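16S rRNA (adenine(1408)-N(1))-methyltransferase (Escherichia coli, PDB 3P2I) methylates N1 of adenine 1408 in 16S rRNA of the assembled 30S subunit, using S-adenosyl-L-methionine, and so confers resistance to several aminoglycosides. Local coordinates at residues G36-K41 with F193-A198; E93-A98 with V125-K130. All blocks are in the same frame, centred on the assembly; numbering follows the deposited sequence.

Contact 1: residues G36-K41 with F193-A198; sequences GRNIYK and FNSLWA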
ATOM      1  N   GLY A  36       2.537   8.784  -3.202  1.00 27.73           N
ATOM      2  CA  GLY A  36       1.270   9.035  -2.536  1.00 27.38           C
ATOM      3  C   GLY A  36       0.047   9.301  -3.403  1.00 28.48           C
ATOM      4  O   GLY A  36      -1.048   9.492  -2.870  1.00 30.53           O
ATOM      5  N   ARG A  37       0.205   9.310  -4.723  1.00 31.87           N
ATOM      6  CA  ARG A  37      -0.932   9.561  -5.609  1.00 33.03           C
ATOM      7  C   ARG A  37      -1.984   8.448  -5.603  1.00 32.18           C
ATOM      8  O   ARG A  37      -3.188   8.732  -5.625  1.00 32.01           O
ATOM      9  CB  ARG A  37      -0.448   9.817  -7.041  1.00 41.30           C
ATOM     10  CG  ARG A  37       0.312  11.122  -7.202  1.00 43.51           C
ATOM     11  CD  ARG A  37       0.865  11.277  -8.607  1.00 47.33           C
ATOM     12  NE  ARG A  37       1.797  12.395  -8.688  1.00 51.46           N
ATOM     13  CZ  ARG A  37       1.439  13.674  -8.673  1.00 53.47           C
ATOM     14  NH1 ARG A  37       0.156  14.004  -8.586  1.00 54.83           N
ATOM     15  NH2 ARG A  37       2.364  14.624  -8.729  1.00 54.76           N
ATOM     16  N   ASN A  38      -1.552   7.188  -5.580  1.00 27.68           N
ATOM     17  CA  ASN A  38      -2.520   6.095  -5.558  1.00 28.63           C
ATOM     18  C   ASN A  38      -3.387   6.221  -4.307  1.00 28.34           C
ATOM     19  O   ASN A  38      -4.612   6.079  -4.368  1.00 29.57           O
ATOM     20  CB  ASN A  38      -1.815   4.732  -5.572  1.00 31.08           C
ATOM     21  CG  ASN A  38      -1.132   4.440  -6.903  1.00 34.23           C
ATOM     22  OD1 ASN A  38      -1.685   4.719  -7.971  1.00 34.93           O
ATOM     23  ND2 ASN A  38       0.067   3.867  -6.845  1.00 28.70           N
ATOM     24  N   ILE A  39      -2.739   6.497  -3.178  1.00 23.61           N
ATOM     25  CA  ILE A  39      -3.426   6.660  -1.899  1.00 23.19           C
ATOM     26  C   ILE A  39      -4.341   7.882  -1.927  1.00 24.30           C
ATOM     27  O   ILE A  39      -5.452   7.855  -1.386  1.00 20.28           O
ATOM     28  CB  ILE A  39      -2.417   6.839  -0.745  1.00 35.53           C
ATOM     29  CG1 ILE A  39      -2.016   5.478  -0.177  1.00 35.86           C
ATOM     30  CG2 ILE A  39      -3.016   7.723   0.343  1.00 36.38           C
ATOM     31  CD1 ILE A  39      -3.108   4.798   0.626  1.00 38.49           C
ATOM     32  N   TYR A  40      -3.859   8.956  -2.550  1.00 37.78           N
ATOM     33  CA  TYR A  40      -4.631  10.187  -2.650  1.00 36.00           C
ATOM     34  C   TYR A  40      -5.962   9.935  -3.347  1.00 36.02           C
ATOM     35  O   TYR A  40      -7.000  10.416  -2.899  1.00 34.53           O
ATOM     36  CB  TYR A  40      -3.860  11.251  -3.425  1.00 31.05           C
ATOM     37  CG  TYR A  40      -4.565  12.580  -3.429  1.00 29.78           C
ATOM     38  CD1 TYR A  40      -4.369  13.494  -2.400  1.00 30.13           C
ATOM     39  CD2 TYR A  40      -5.491  12.891  -4.418  1.00 31.14           C
ATOM     40  CE1 TYR A  40      -5.083  14.682  -2.352  1.00 31.88           C
ATOM     41  CE2 TYR A  40      -6.217  14.084  -4.378  1.00 33.55           C
ATOM     42  CZ  TYR A  40      -6.008  14.972  -3.340  1.00 33.02           C
ATOM     43  OH  TYR A  40      -6.737  16.142  -3.277  1.00 34.14           O
ATOM     44  N   LYS A  41      -5.929   9.184  -4.446  1.00 25.66           N
ATOM     45  CA  LYS A  41      -7.152   8.892  -5.180  1.00 26.61           C
ATOM     46  C   LYS A  41      -8.075   7.970  -4.390  1.00 25.26           C
ATOM     47  O   LYS A  41      -9.295   8.106  -4.447  1.00 27.51           O
ATOM     48  CB  LYS A  41      -6.838   8.265  -6.544  1.00 36.61           C
ATOM     49  CG  LYS A  41      -8.033   7.534  -7.139  1.00 39.93           C
ATOM     50  CD  LYS A  41      -7.781   6.988  -8.524  1.00 43.64           C
ATOM     51  CE  LYS A  41      -8.005   8.048  -9.577  1.00 45.10           C
ATOM     52  NZ  LYS A  41      -8.022   7.441 -10.932  1.00 48.47           N
ATOM     53  N   PHE A 193      -4.517   4.389 -12.595  1.00 34.67           N
ATOM     54  CA  PHE A 193      -3.760   4.914 -11.458  1.00 33.60           C
ATOM     55  C   PHE A 193      -3.156   6.293 -11.707  1.00 33.94           C
ATOM     56  O   PHE A 193      -2.660   6.584 -12.798  1.00 33.02           O
ATOM     57  CB  PHE A 193      -2.666   3.916 -11.069  1.00 32.05           C
ATOM     58  CG  PHE A 193      -3.205   2.608 -10.589  1.00 30.25           C
ATOM     59  CD1 PHE A 193      -3.541   2.429  -9.252  1.00 31.06           C
ATOM     60  CD2 PHE A 193      -3.446   1.574 -11.485  1.00 31.29           C
ATOM     61  CE1 PHE A 193      -4.117   1.239  -8.808  1.00 30.77           C
ATOM     62  CE2 PHE A 193      -4.021   0.374 -11.061  1.00 30.55           C
ATOM     63  CZ  PHE A 193      -4.360   0.205  -9.716  1.00 30.96           C
ATOM     64  N   ASN A 194      -3.206   7.142 -10.683  1.00 32.05           N
ATOM     65  CA  ASN A 194      -2.680   8.501 -10.767  1.00 31.63           C
ATOM     66  C   ASN A 194      -1.185   8.557 -10.492  1.00 31.20           C
ATOM     67  O   ASN A 194      -0.567   9.614 -10.596  1.00 29.95           O
ATOM     68  CB  ASN A 194      -3.411   9.413  -9.779  1.00 42.96           C
ATOM     69  CG  ASN A 194      -4.739   9.911 -10.313  1.00 45.74           C
ATOM     70  OD1 ASN A 194      -5.593   9.128 -10.721  1.00 48.46           O
ATOM     71  ND2 ASN A 194      -4.917  11.224 -10.309  1.00 46.98           N
ATOM     72  N   SER A 195      -0.611   7.417 -10.129  1.00 35.61           N
ATOM     73  CA  SER A 195       0.818   7.329  -9.849  1.00 35.58           C
ATOM     74  C   SER A 195       1.638   7.596 -11.119  1.00 34.52           C
ATOM     75  O   SER A 195       1.417   6.966 -12.154  1.00 35.70           O
ATOM     76  CB  SER A 195       1.150   5.932  -9.306  1.00 29.53           C
ATOM     77  OG  SER A 195       2.545   5.763  -9.156  1.00 27.90           O
ATOM     78  N   LEU A 196       2.576   8.533 -11.041  1.00 32.43           N
ATOM     79  CA  LEU A 196       3.424   8.845 -12.188  1.00 32.29           C
ATOM     80  C   LEU A 196       4.210   7.591 -12.575  1.00 31.12           C
ATOM     81  O   LEU A 196       4.535   7.379 -13.741  1.00 30.93           O
ATOM     82  CB  LEU A 196       4.377   9.995 -11.848  1.00 40.72           C
ATOM     83  CG  LEU A 196       3.928  11.398 -12.284  1.00 43.31           C
ATOM     84  CD1 LEU A 196       2.511  11.678 -11.815  1.00 43.71           C
ATOM     85  CD2 LEU A 196       4.899  12.434 -11.744  1.00 45.52           C
ATOM     86  N   TRP A 197       4.510   6.763 -11.581  1.00 30.17           N
ATOM     87  CA  TRP A 197       5.222   5.510 -11.800  1.00 29.86           C
ATOM     88  C   TRP A 197       4.299   4.545 -12.552  1.00 27.83           C
ATOM     89  O   TRP A 197       4.719   3.872 -13.494  1.00 27.20           O
ATOM     90  CB  TRP A 197       5.624   4.907 -10.451  1.00 32.70           C
ATOM     91  CG  TRP A 197       6.144   3.500 -10.508  1.00 34.38           C
ATOM     92  CD1 TRP A 197       5.776   2.466  -9.698  1.00 34.71           C
ATOM     93  CD2 TRP A 197       7.165   2.984 -11.373  1.00 34.91           C
ATOM     94  NE1 TRP A 197       6.504   1.342  -9.997  1.00 35.77           N
ATOM     95  CE2 TRP A 197       7.365   1.630 -11.020  1.00 35.56           C
ATOM     96  CE3 TRP A 197       7.932   3.534 -12.407  1.00 35.95           C
ATOM     97  CZ2 TRP A 197       8.300   0.816 -11.663  1.00 36.58           C
ATOM     98  CZ3 TRP A 197       8.865   2.723 -13.048  1.00 36.30           C
ATOM     99  CH2 TRP A 197       9.040   1.376 -12.671  1.00 37.54           C
ATOM    100  N   ALA A 198       3.041   4.486 -12.127  1.00 28.87           N
ATOM    101  CA  ALA A 198       2.061   3.607 -12.764  1.00 29.76           C
ATOM    102  C   ALA A 198       1.785   4.052 -14.203  1.00 30.08           C
ATOM    103  O   ALA A 198       1.657   3.215 -15.096  1.00 29.18           O
ATOM    104  CB  ALA A 198       0.756   3.580 -11.955  1.00 29.66           C
TER
HETATM  105  O   HOH W   1      -2.375  13.359  -9.259  1.00 49.16           O
HETATM  106  O   HOH W   2      -4.149   5.864  -8.453  1.00 41.07           O
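Asn38 OD1 and the backbone amide Asn194 N are joined by one water, which donates to Asn38 OD1 at 2.8 Å and accepts from Asn194 N at 2.7 Å, so the backbone amide of one segment is tied to the side-chain amide of the other through a single solvent molecule. The same oxygen has carbon neighbours. Phe193 CD1 lies 3.2 Å from Asn38 OD1, which meets the ring at its edge, near the ring plane, with amide and ring planes 87° apart. Ser195 CB approaches the amide about equally close to OD1 and ND2. With CG anti to the carbonyl carbon (chi1 -69°), the Asn38 amide lies against Phe193 and Ser195.

Arg37 runs extended from CG to NE past the backbone of Asn194 toward Leu196. Arg37 CD comes to 3.0 Å from Asn194 O, a close approach, and farther out Arg37 NE meets the methyl Leu196 CD1 at 3.3 Å, oblique to the guanidinium. Beyond that, a second water joins Arg37 NH1 to Asn194 ND2, weakly at both ends. Lys41 reaches past the Asn194 side chain, and its NZ is hydrogen-bonded to Gln192 O.

Ser195 is the N-cap of helix 196-203: its OG accepts from Ala198 N at 3.3 Å, with a weaker bond from Trp197 N. The rings of Phe193 and Phe105 meet edge-to-face (T-shaped), and Trp197 NE1 bonds to Phe105 O. Asn38 binds S-adenosyl-L-methionine, and Ser195, Leu196 and Trp197 are assigned to the same site, so this junction of two helix starts forms part of the cofactor pocket of a Rossmann-like methyltransferase.

Contact 2: residues E93-A98 with V125-K130; sequences ELKNIA and VADLAK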
ATOM      1  N   GLU A  93       3.067   0.648  16.116  1.00 30.14           N
ATOM      2  CA  GLU A  93       1.765   1.288  16.279  1.00 30.87           C
ATOM      3  C   GLU A  93       0.731   0.836  15.244  1.00 31.33           C
ATOM      4  O   GLU A  93      -0.473   1.002  15.448  1.00 31.40           O
ATOM      5  CB  GLU A  93       1.904   2.815  16.216  1.00 30.02           C
ATOM      6  CG  GLU A  93       2.810   3.416  17.295  1.00 31.90           C
ATOM      7  CD  GLU A  93       4.221   3.689  16.803  1.00 33.45           C
ATOM      8  OE1 GLU A  93       4.787   2.837  16.080  1.00 34.11           O
ATOM      9  OE2 GLU A  93       4.766   4.755  17.150  1.00 33.28           O
ATOM     10  N   LEU A  94       1.196   0.253  14.144  1.00 29.17           N
ATOM     11  CA  LEU A  94       0.303  -0.185  13.075  1.00 28.55           C
ATOM     12  C   LEU A  94      -0.073  -1.662  13.176  1.00 30.12           C
ATOM     13  O   LEU A  94      -0.732  -2.206  12.294  1.00 29.71           O
ATOM     14  CB  LEU A  94       0.958   0.089  11.718  1.00 20.04           C
ATOM     15  CG  LEU A  94       1.357   1.550  11.467  1.00 19.98           C
ATOM     16  CD1 LEU A  94       1.963   1.704  10.059  1.00 17.27           C
ATOM     17  CD2 LEU A  94       0.122   2.447  11.634  1.00 18.25           C
ATOM     18  N   LYS A  95       0.342  -2.300  14.261  1.00 24.85           N
ATOM     19  CA  LYS A  95       0.066  -3.714  14.480  1.00 26.90           C
ATOM     20  C   LYS A  95      -1.429  -4.021  14.596  1.00 25.70           C
ATOM     21  O   LYS A  95      -2.144  -3.365  15.348  1.00 24.93           O
ATOM     22  CB  LYS A  95       0.768  -4.177  15.762  1.00 39.75           C
ATOM     23  CG  LYS A  95       0.806  -5.682  15.953  1.00 43.51           C
ATOM     24  CD  LYS A  95       1.949  -6.299  15.153  1.00 45.54           C
ATOM     25  CE  LYS A  95       3.315  -5.905  15.726  1.00 44.42           C
ATOM     26  NZ  LYS A  95       3.545  -6.452  17.107  1.00 44.09           N
ATOM     27  N   ASN A  96      -1.894  -5.009  13.833  1.00 28.29           N
ATOM     28  CA  ASN A  96      -3.284  -5.445  13.899  1.00 30.14           C
ATOM     29  C   ASN A  96      -4.261  -4.272  13.795  1.00 30.59           C
ATOM     30  O   ASN A  96      -5.162  -4.125  14.610  1.00 31.33           O
ATOM     31  CB  ASN A  96      -3.474  -6.198  15.228  1.00 42.01           C
ATOM     32  CG  ASN A  96      -4.910  -6.606  15.484  1.00 44.27           C
ATOM     33  OD1 ASN A  96      -5.518  -7.332  14.695  1.00 46.45           O
ATOM     34  ND2 ASN A  96      -5.460  -6.143  16.599  1.00 45.12           N
ATOM     35  N   ILE A  97      -4.098  -3.447  12.774  1.00 26.54           N
ATOM     36  CA  ILE A  97      -4.946  -2.279  12.635  1.00 25.69           C
ATOM     37  C   ILE A  97      -5.697  -2.170  11.308  1.00 25.01           C
ATOM     38  O   ILE A  97      -6.753  -1.548  11.244  1.00 23.96           O
ATOM     39  CB  ILE A  97      -4.085  -1.008  12.830  1.00 38.20           C
ATOM     40  CG1 ILE A  97      -4.959   0.229  12.978  1.00 38.74           C
ATOM     41  CG2 ILE A  97      -3.152  -0.834  11.650  1.00 39.62           C
ATOM     42  CD1 ILE A  97      -4.157   1.489  13.230  1.00 37.36           C
ATOM     43  N   ALA A  98      -5.165  -2.801  10.266  1.00 27.23           N
ATOM     44  CA  ALA A  98      -5.741  -2.714   8.926  1.00 26.79           C
ATOM     45  C   ALA A  98      -6.835  -3.691   8.505  1.00 25.97           C
ATOM     46  O   ALA A  98      -6.747  -4.901   8.723  1.00 24.82           O
ATOM     47  CB  ALA A  98      -4.623  -2.758   7.896  1.00 18.39           C
ATOM     48  N   VAL A 125       4.327  -7.775   7.455  1.00 26.27           N
ATOM     49  CA  VAL A 125       3.262  -7.018   6.835  1.00 24.71           C
ATOM     50  C   VAL A 125       1.925  -7.619   7.278  1.00 24.83           C
ATOM     51  O   VAL A 125       0.969  -6.894   7.551  1.00 22.18           O
ATOM     52  CB  VAL A 125       3.360  -7.056   5.295  1.00 26.68           C
ATOM     53  CG1 VAL A 125       2.197  -6.297   4.683  1.00 24.65           C
ATOM     54  CG2 VAL A 125       4.678  -6.450   4.843  1.00 26.90           C
ATOM     55  N   ALA A 126       1.865  -8.944   7.369  1.00 25.33           N
ATOM     56  CA  ALA A 126       0.631  -9.594   7.783  1.00 26.42           C
ATOM     57  C   ALA A 126       0.204  -9.121   9.169  1.00 26.98           C
ATOM     58  O   ALA A 126      -0.986  -9.044   9.456  1.00 28.41           O
ATOM     59  CB  ALA A 126       0.803 -11.096   7.775  1.00 20.35           C
ATOM     60  N   ASP A 127       1.175  -8.788  10.015  1.00 26.79           N
ATOM     61  CA  ASP A 127       0.897  -8.336  11.376  1.00 28.14           C
ATOM     62  C   ASP A 127       0.204  -6.982  11.464  1.00 28.56           C
ATOM     63  O   ASP A 127      -0.279  -6.598  12.534  1.00 28.62           O
ATOM     64  CB  ASP A 127       2.190  -8.268  12.207  1.00 32.86           C
ATOM     65  CG  ASP A 127       2.756  -9.638  12.530  1.00 34.30           C
ATOM     66  OD1 ASP A 127       1.960 -10.567  12.782  1.00 33.78           O
ATOM     67  OD2 ASP A 127       3.999  -9.780  12.548  1.00 34.76           O
ATOM     68  N   LEU A 128       0.171  -6.251  10.354  1.00 26.42           N
ATOM     69  CA  LEU A 128      -0.466  -4.940  10.343  1.00 26.81           C
ATOM     70  C   LEU A 128      -1.967  -5.087  10.135  1.00 25.94           C
ATOM     71  O   LEU A 128      -2.738  -4.174  10.448  1.00 25.52           O
ATOM     72  CB  LEU A 128       0.118  -4.069   9.226  1.00 31.68           C
ATOM     73  CG  LEU A 128       1.642  -3.933   9.176  1.00 33.79           C
ATOM     74  CD1 LEU A 128       2.027  -2.995   8.044  1.00 32.55           C
ATOM     75  CD2 LEU A 128       2.167  -3.411  10.508  1.00 32.31           C
ATOM     76  N   ALA A 129      -2.376  -6.240   9.613  1.00 29.72           N
ATOM     77  CA  ALA A 129      -3.788  -6.497   9.343  1.00 31.37           C
ATOM     78  C   ALA A 129      -4.534  -7.150  10.494  1.00 32.13           C
ATOM     79  O   ALA A 129      -3.958  -7.890  11.290  1.00 31.26           O
ATOM     80  CB  ALA A 129      -3.927  -7.361   8.097  1.00 48.86           C
ATOM     81  N   LYS A 130      -5.827  -6.865  10.570  1.00 26.32           N
ATOM     82  CA  LYS A 130      -6.682  -7.439  11.592  1.00 27.84           C
ATOM     83  C   LYS A 130      -7.180  -8.784  11.066  1.00 29.13           C
ATOM     84  O   LYS A 130      -6.930  -9.124   9.905  1.00 26.07           O
ATOM     85  CB  LYS A 130      -7.851  -6.496  11.872  1.00 30.10           C
ATOM     86  CG  LYS A 130      -7.435  -5.214  12.569  1.00 32.10           C
ATOM     87  CD  LYS A 130      -8.366  -4.060  12.240  1.00 34.10           C
ATOM     88  CE  LYS A 130      -9.801  -4.349  12.624  1.00 34.80           C
ATOM     89  NZ  LYS A 130     -10.659  -3.155  12.399  1.00 38.50           N
TER
HETATM   90  O   HOH W   3      -8.724  -0.430  12.887  1.00 34.42           O
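Leu128 O is the doubly used acceptor here, taking both Ile97 N and Ala98 N at 2.8 Å. The two donors come in differently: Ala98 N lies in the carbonyl plane with a nearly straight bond (171° at the hydrogen), whereas Ile97 N sits above that plane, off the lone-pair direction. One residue earlier, Asp127 O receives Asn96 N at 2.6 Å, again in the carbonyl plane. Three consecutive amides of 96-98 are thus satisfied by two carbonyls of the turn Ala126–Ala129, a type I beta turn. The return bond runs the other way, from Lys130 N to Ala98 O, and the pair Ala98–Ala129 forms a parallel beta bridge.

Leu94 O faces Leu128 O at 3.4 Å, two acceptors without a bond between them. Leu128 CA makes a CA-H...O contact with Leu94 O, 3.4 Å from carbon to oxygen. The leucine side chains meet where Leu94 CB touches Leu128 CD2 at 3.9 Å.

Lys95 lies beside Asp127, both pointing the same way, with Lys95 CD 3.6 Å from Asp127 CB; Lys95 NZ stays 5.7 Å from Asp127 OD2, so the opposite charges are not in contact. Lys130 crosses Asn96 at about a right angle, its chain passing over the backbone carbonyls of Asn96 and Ile97. Ile97 O takes a hydrogen bond from a water at 2.8 Å that is weakly held by Lys130 NZ, whose long, weak ion pair is with Asp99.

Leu128 and Ala98 pack on Ile29 of strand 26-31 and Leu128 also on Ile101 of strand 98-104, while Leu94 and Ile97 rest on helix 14-22. The contact therefore joins the start of strand 98-104 to the short strand 129-130 that follows helix 119-126.

From the N terminus, strand 26-31 leads into helix 37-44, where the first half of contact 1 lies. The chain then runs through strands 49-55 and 80-84 to 93-98, the opening half of contact 2, just as strand 98-104 begins. Helices 108-115 and 119-126 follow, and 125-130 closes this short loop before strand 133-139. Only after strand 178-185 does 193-198 return to 36-41, so the long loop of contact 1 encloses the whole of contact 2. Their centres are 23 Å apart, on opposite sides of the chain's centre: contact 1 ties helix 37-44 to helix 196-203, contact 2 the start of strand 98-104 to the short strand 129-130.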